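Local coordinates for uncharacterized protein VP1736 (Vibrio parahaemolyticus, PDB 3LXQ) that is of unknown function but belongs to the sulfatase family of the alkaline phosphatase clan, with its characteristic mixed alpha/beta core, at residues A[98-103]-A[270-275]; A[106-111]-A[262-267]. All blocks are in the same frame, centred on the assembly; numbering follows the deposited sequence.

Interaction 1 of 2, residues A[98-103]-A[270-275]; sequences AQFVGS and TRNNAV
Phe100 reaches across to the first turns of helix 271-289 and touches Arg271, Asn272 and Val275, while Gln99, the residue before it, packs on its ring from within the same segment. CG of Gln99 lies 3.6 Å above the plane of the Phe100 ring, over its centre, and the amide beyond it hydrogen-bonds through NE2 to Asp307. On the opposite face of Phe100, CG2 of Val275 sits offset toward the rim. Phe100 CB already points toward the helix, and with CG anti to the carbonyl carbon (chi1 -52°) the ring carries on to Arg271 and Asn272. Phe100 CB packs against Val275 CG1 at 3.8 Å. Phe100 CZ meets CD of Arg271 obliquely, also at 3.8 Å. At the ring edge, ND2 of Asn272 lies 3.6 Å from Phe100 CE1, with amide and ring planes 62° apart. In this sulfatase-like fold the loop after strand 87-93 packs against the N-terminal turn of helix 271-289. Thr270 is the N-cap of that helix: its OG1 accepts from Asn273 N at 3.1 Å, with an N-H...O angle of 167°. The side chain of Val101 points away from helix 271-289 and touches Thr110 and Pro324.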
loop_
_atom_site.group_PDB
_atom_site.type_symbol
_atom_site.label_atom_id
_atom_site.label_comp_id
_atom_site.label_asym_id
_atom_site.label_seq_id
_atom_site.Cartn_x
_atom_site.Cartn_y
_atom_site.Cartn_z
ATOM N N ALA A 98 5.859 -1.405 11.355
ATOM C CA ALA A 98 6.541 -2.633 11.764
ATOM C C ALA A 98 6.974 -2.610 13.221
ATOM O O ALA A 98 7.118 -3.673 13.841
ATOM C CB ALA A 98 7.762 -2.901 10.860
ATOM N N GLN A 99 7.203 -1.402 13.749
ATOM C CA GLN A 99 7.550 -1.203 15.159
ATOM C C GLN A 99 6.486 -1.767 16.113
ATOM O O GLN A 99 6.785 -2.081 17.271
ATOM C CB GLN A 99 7.841 0.278 15.458
ATOM C CG GLN A 99 6.621 1.213 15.390
ATOM C CD GLN A 99 6.941 2.674 15.721
ATOM O OE1 GLN A 99 7.739 2.971 16.606
ATOM N NE2 GLN A 99 6.301 3.591 15.008
ATOM N N PHE A 100 5.257 -1.898 15.619
ATOM C CA PHE A 100 4.145 -2.418 16.412
ATOM C C PHE A 100 3.842 -3.885 16.114
ATOM O O PHE A 100 2.844 -4.419 16.604
ATOM C CB PHE A 100 2.866 -1.599 16.182
ATOM C CG PHE A 100 3.039 -0.113 16.360
ATOM C CD1 PHE A 100 3.300 0.434 17.617
ATOM C CD2 PHE A 100 2.911 0.747 15.264
ATOM C CE1 PHE A 100 3.454 1.820 17.784
ATOM C CE2 PHE A 100 3.062 2.139 15.417
ATOM C CZ PHE A 100 3.336 2.673 16.686
ATOM N N VAL A 101 4.688 -4.534 15.310
ATOM C CA VAL A 101 4.450 -5.928 14.910
ATOM C C VAL A 101 5.444 -6.918 15.539
ATOM O O VAL A 101 6.642 -6.895 15.250
ATOM C CB VAL A 101 4.410 -6.108 13.366
ATOM C CG1 VAL A 101 3.998 -7.530 13.011
ATOM C CG2 VAL A 101 3.450 -5.122 12.725
ATOM N N GLY A 102 4.922 -7.796 16.392
ATOM C CA GLY A 102 5.728 -8.820 17.057
ATOM C C GLY A 102 6.531 -9.682 16.094
ATOM O O GLY A 102 7.746 -9.826 16.254
ATOM N N SER A 103 5.860 -10.239 15.084
ATOM C CA SER A 103 6.520 -11.117 14.112
ATOM C C SER A 103 7.586 -10.395 13.278
ATOM O O SER A 103 8.412 -11.046 12.646
ATOM C CB SER A 103 5.499 -11.821 13.205
ATOM O OG SER A 103 4.799 -10.892 12.394
ATOM N N THR A 270 -4.345 4.502 24.498
ATOM C CA THR A 270 -2.994 4.732 23.963
ATOM C C THR A 270 -2.885 4.186 22.542
ATOM O O THR A 270 -3.745 3.415 22.096
ATOM C CB THR A 270 -1.880 4.037 24.791
ATOM O OG1 THR A 270 -1.917 2.626 24.545
ATOM C CG2 THR A 270 -2.012 4.328 26.297
ATOM N N ARG A 271 -1.815 4.573 21.849
ATOM C CA ARG A 271 -1.540 4.050 20.519
ATOM C C ARG A 271 -1.289 2.547 20.564
ATOM O O ARG A 271 -1.916 1.795 19.817
ATOM C CB ARG A 271 -0.368 4.780 19.843
ATOM C CG ARG A 271 -0.193 4.352 18.390
ATOM C CD ARG A 271 0.729 5.258 17.599
ATOM N NE ARG A 271 0.101 6.479 17.099
ATOM C CZ ARG A 271 -0.731 6.550 16.057
ATOM N NH1 ARG A 271 -1.111 5.460 15.411
ATOM N NH2 ARG A 271 -1.219 7.720 15.678
ATOM N N ASN A 272 -0.397 2.114 21.453
ATOM C CA ASN A 272 -0.076 0.687 21.571
ATOM C C ASN A 272 -1.328 -0.161 21.713
ATOM O O ASN A 272 -1.506 -1.141 20.985
ATOM C CB ASN A 272 0.879 0.414 22.735
ATOM C CG ASN A 272 2.272 1.011 22.526
ATOM O OD1 ASN A 272 3.003 1.243 23.495
ATOM N ND2 ASN A 272 2.642 1.262 21.278
ATOM N N ASN A 273 -2.205 0.241 22.632
ATOM C CA ASN A 273 -3.441 -0.496 22.906
ATOM C C ASN A 273 -4.423 -0.476 21.737
ATOM O O ASN A 273 -5.060 -1.490 21.442
ATOM C CB ASN A 273 -4.118 0.030 24.178
ATOM C CG ASN A 273 -3.340 -0.300 25.441
ATOM O OD1 ASN A 273 -2.683 -1.334 25.533
ATOM N ND2 ASN A 273 -3.432 0.577 26.433
ATOM N N ALA A 274 -4.539 0.676 21.073
ATOM C CA ALA A 274 -5.362 0.791 19.860
ATOM C C ALA A 274 -4.877 -0.146 18.747
ATOM O O ALA A 274 -5.696 -0.777 18.059
ATOM C CB ALA A 274 -5.417 2.224 19.378
ATOM N N VAL A 275 -3.555 -0.237 18.577
ATOM C CA VAL A 275 -2.966 -1.225 17.663
ATOM C C VAL A 275 -3.366 -2.641 18.104
ATOM O O VAL A 275 -3.878 -3.426 17.300
ATOM C CB VAL A 275 -1.421 -1.085 17.552
ATOM C CG1 VAL A 275 -0.799 -2.297 16.838
ATOM C CG2 VAL A 275 -1.038 0.217 16.835
#

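Interaction 2 of 2, residues A[106-111]-A[262-267]; sequences GLPLTP and EQYDSE
Tyr264 projects from the 262-267 loop and lays its side chain across Leu107, Pro108 and Leu109, crossing each at about a right angle. The tight part is at the base of the tyrosine. CD1 of Leu109 lies 3.6 Å from Tyr264 CG and 3.7 Å from Tyr264 CB, so one methyl bears on the junction between ring and chain. With chi1 at -110°, off the staggered values, Leu109 brings CD1 to this spot; the residue is buried, with Phe100 as a further neighbour. Tyr264 CB points toward 106-111, and CG anti to the backbone N (chi1 179°) carries the ring out along Leu109, Pro108 and Leu107. Farther out the contact opens toward solvent. Pro108, an exposed residue at the centre of an inverse gamma turn, offers its ring carbon CD to Tyr264 CE1 at 3.9 Å. Near the phenol end, CD2 of Leu107 comes to 3.5 Å from Tyr264 OH, a carbon-to-oxygen approach, with both residues partly exposed. This packing joins two loops of the sulfatase-like fold, one following strand 87-93 and the other strand 241-246. The backbone N atoms of Tyr264 and Asp265 both donate to Asn273 OD1, tying the second loop to helix 271-289. With no hydrogen bond or salt bridge between these segments, their mutual adhesion rests on van der Waals and hydrophobic packing around a single aromatic side chain.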
loop_
_atom_site.group_PDB
_atom_site.type_symbol
_atom_site.label_atom_id
_atom_site.label_comp_id
_atom_site.label_asym_id
_atom_site.label_seq_id
_atom_site.Cartn_x
_atom_site.Cartn_y
_atom_site.Cartn_z
ATOM N N GLY A 106 9.212 -5.925 16.426
ATOM C CA GLY A 106 8.758 -4.825 17.281
ATOM C C GLY A 106 8.028 -5.278 18.536
ATOM O O GLY A 106 8.178 -6.417 18.981
ATOM N N LEU A 107 7.221 -4.376 19.089
ATOM C CA LEU A 107 6.500 -4.604 20.348
ATOM C C LEU A 107 5.446 -5.708 20.203
ATOM O O LEU A 107 4.836 -5.830 19.131
ATOM C CB LEU A 107 5.873 -3.295 20.833
ATOM C CG LEU A 107 6.909 -2.208 21.142
ATOM C CD1 LEU A 107 6.287 -0.813 21.175
ATOM C CD2 LEU A 107 7.667 -2.499 22.440
ATOM N N PRO A 108 5.247 -6.529 21.260
ATOM C CA PRO A 108 4.312 -7.660 21.148
ATOM C C PRO A 108 2.861 -7.190 21.105
ATOM O O PRO A 108 2.097 -7.419 22.039
ATOM C CB PRO A 108 4.602 -8.495 22.402
ATOM C CG PRO A 108 5.169 -7.531 23.388
ATOM C CD PRO A 108 5.864 -6.445 22.600
ATOM N N LEU A 109 2.499 -6.541 20.005
ATOM C CA LEU A 109 1.210 -5.872 19.875
ATOM C C LEU A 109 0.262 -6.527 18.880
ATOM O O LEU A 109 -0.901 -6.134 18.786
ATOM C CB LEU A 109 1.424 -4.410 19.478
ATOM C CG LEU A 109 1.158 -3.248 20.435
ATOM C CD1 LEU A 109 1.480 -3.543 21.909
ATOM C CD2 LEU A 109 1.903 -2.003 19.947
ATOM N N THR A 110 0.755 -7.513 18.133
ATOM C CA THR A 110 -0.035 -8.105 17.049
ATOM C C THR A 110 -0.096 -9.639 17.050
ATOM O O THR A 110 0.196 -10.247 16.018
ATOM C CB THR A 110 0.479 -7.652 15.654
ATOM O OG1 THR A 110 1.884 -7.912 15.566
ATOM C CG2 THR A 110 0.193 -6.161 15.399
ATOM N N PRO A 111 -0.518 -10.270 18.173
ATOM C CA PRO A 111 -0.503 -11.741 18.206
ATOM C C PRO A 111 -1.394 -12.434 17.165
ATOM O O PRO A 111 -1.010 -13.492 16.663
ATOM C CB PRO A 111 -0.959 -12.079 19.631
ATOM C CG PRO A 111 -1.660 -10.872 20.121
ATOM C CD PRO A 111 -1.013 -9.703 19.442
ATOM N N GLU A 262 -5.892 -7.999 26.788
ATOM C CA GLU A 262 -5.027 -7.665 27.904
ATOM C C GLU A 262 -4.246 -6.468 27.379
ATOM O O GLU A 262 -3.424 -6.609 26.483
ATOM C CB GLU A 262 -4.105 -8.834 28.275
ATOM N N GLN A 263 -4.558 -5.284 27.892
ATOM C CA GLN A 263 -3.956 -4.039 27.407
ATOM C C GLN A 263 -2.445 -4.062 27.623
ATOM O O GLN A 263 -1.967 -4.644 28.592
ATOM C CB GLN A 263 -4.595 -2.829 28.103
ATOM C CG GLN A 263 -6.125 -2.864 28.080
ATOM C CD GLN A 263 -6.796 -1.666 28.740
ATOM O OE1 GLN A 263 -6.192 -0.934 29.541
ATOM N NE2 GLN A 263 -8.066 -1.465 28.404
ATOM N N TYR A 264 -1.699 -3.452 26.706
ATOM C CA TYR A 264 -0.241 -3.402 26.824
ATOM C C TYR A 264 0.205 -2.279 27.762
ATOM O O TYR A 264 1.179 -2.438 28.509
ATOM C CB TYR A 264 0.416 -3.263 25.440
ATOM C CG TYR A 264 1.931 -3.181 25.462
ATOM C CD1 TYR A 264 2.718 -4.328 25.357
ATOM C CD2 TYR A 264 2.576 -1.949 25.571
ATOM C CE1 TYR A 264 4.118 -4.244 25.369
ATOM C CE2 TYR A 264 3.969 -1.854 25.588
ATOM C CZ TYR A 264 4.731 -2.999 25.485
ATOM O OH TYR A 264 6.104 -2.886 25.498
ATOM N N ASP A 265 -0.497 -1.146 27.702
ATOM C CA ASP A 265 -0.241 -0.015 28.600
ATOM C C ASP A 265 -1.285 0.023 29.709
ATOM O O ASP A 265 -2.380 -0.541 29.569
ATOM C CB ASP A 265 -0.235 1.328 27.842
ATOM C CG ASP A 265 0.978 1.499 26.909
ATOM O OD1 ASP A 265 0.930 2.392 26.035
ATOM O OD2 ASP A 265 1.977 0.766 27.043
ATOM N N SER A 266 -0.928 0.696 30.804
ATOM C CA SER A 266 -1.801 0.894 31.964
ATOM C C SER A 266 -3.018 1.752 31.598
ATOM O O SER A 266 -4.144 1.415 31.961
ATOM C CB SER A 266 -1.012 1.549 33.103
ATOM O OG SER A 266 -1.182 0.850 34.323
ATOM N N GLU A 267 -2.782 2.853 30.879
ATOM C CA GLU A 267 -3.863 3.726 30.391
ATOM C C GLU A 267 -4.599 3.055 29.232
ATOM O O GLU A 267 -3.962 2.514 28.327
ATOM C CB GLU A 267 -3.308 5.088 29.954
#

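Overall arrangement
Interactions 1 and 2 have centres about 7 Å apart and lie on the same side of the chain's centre. Along the sequence the order is 98-103, 106-111, 262-267, 270-275, so interaction 2 falls within the span bracketed by interaction 1. The first two segments belong to the loop between strand 87-93 and helix 111-118; the other two belong to the loop after strand 241-246 and the start of helix 271-289. Strands 87-93 and 241-246 pair in parallel, consistent with their following loops lying close together at one end of the sheet. Within the first loop, Gln99 O and Leu107 N, 3.0 Å apart, probably hydrogen-bond and tie 98-103 to 106-111; the two contacts thus form one neighbourhood.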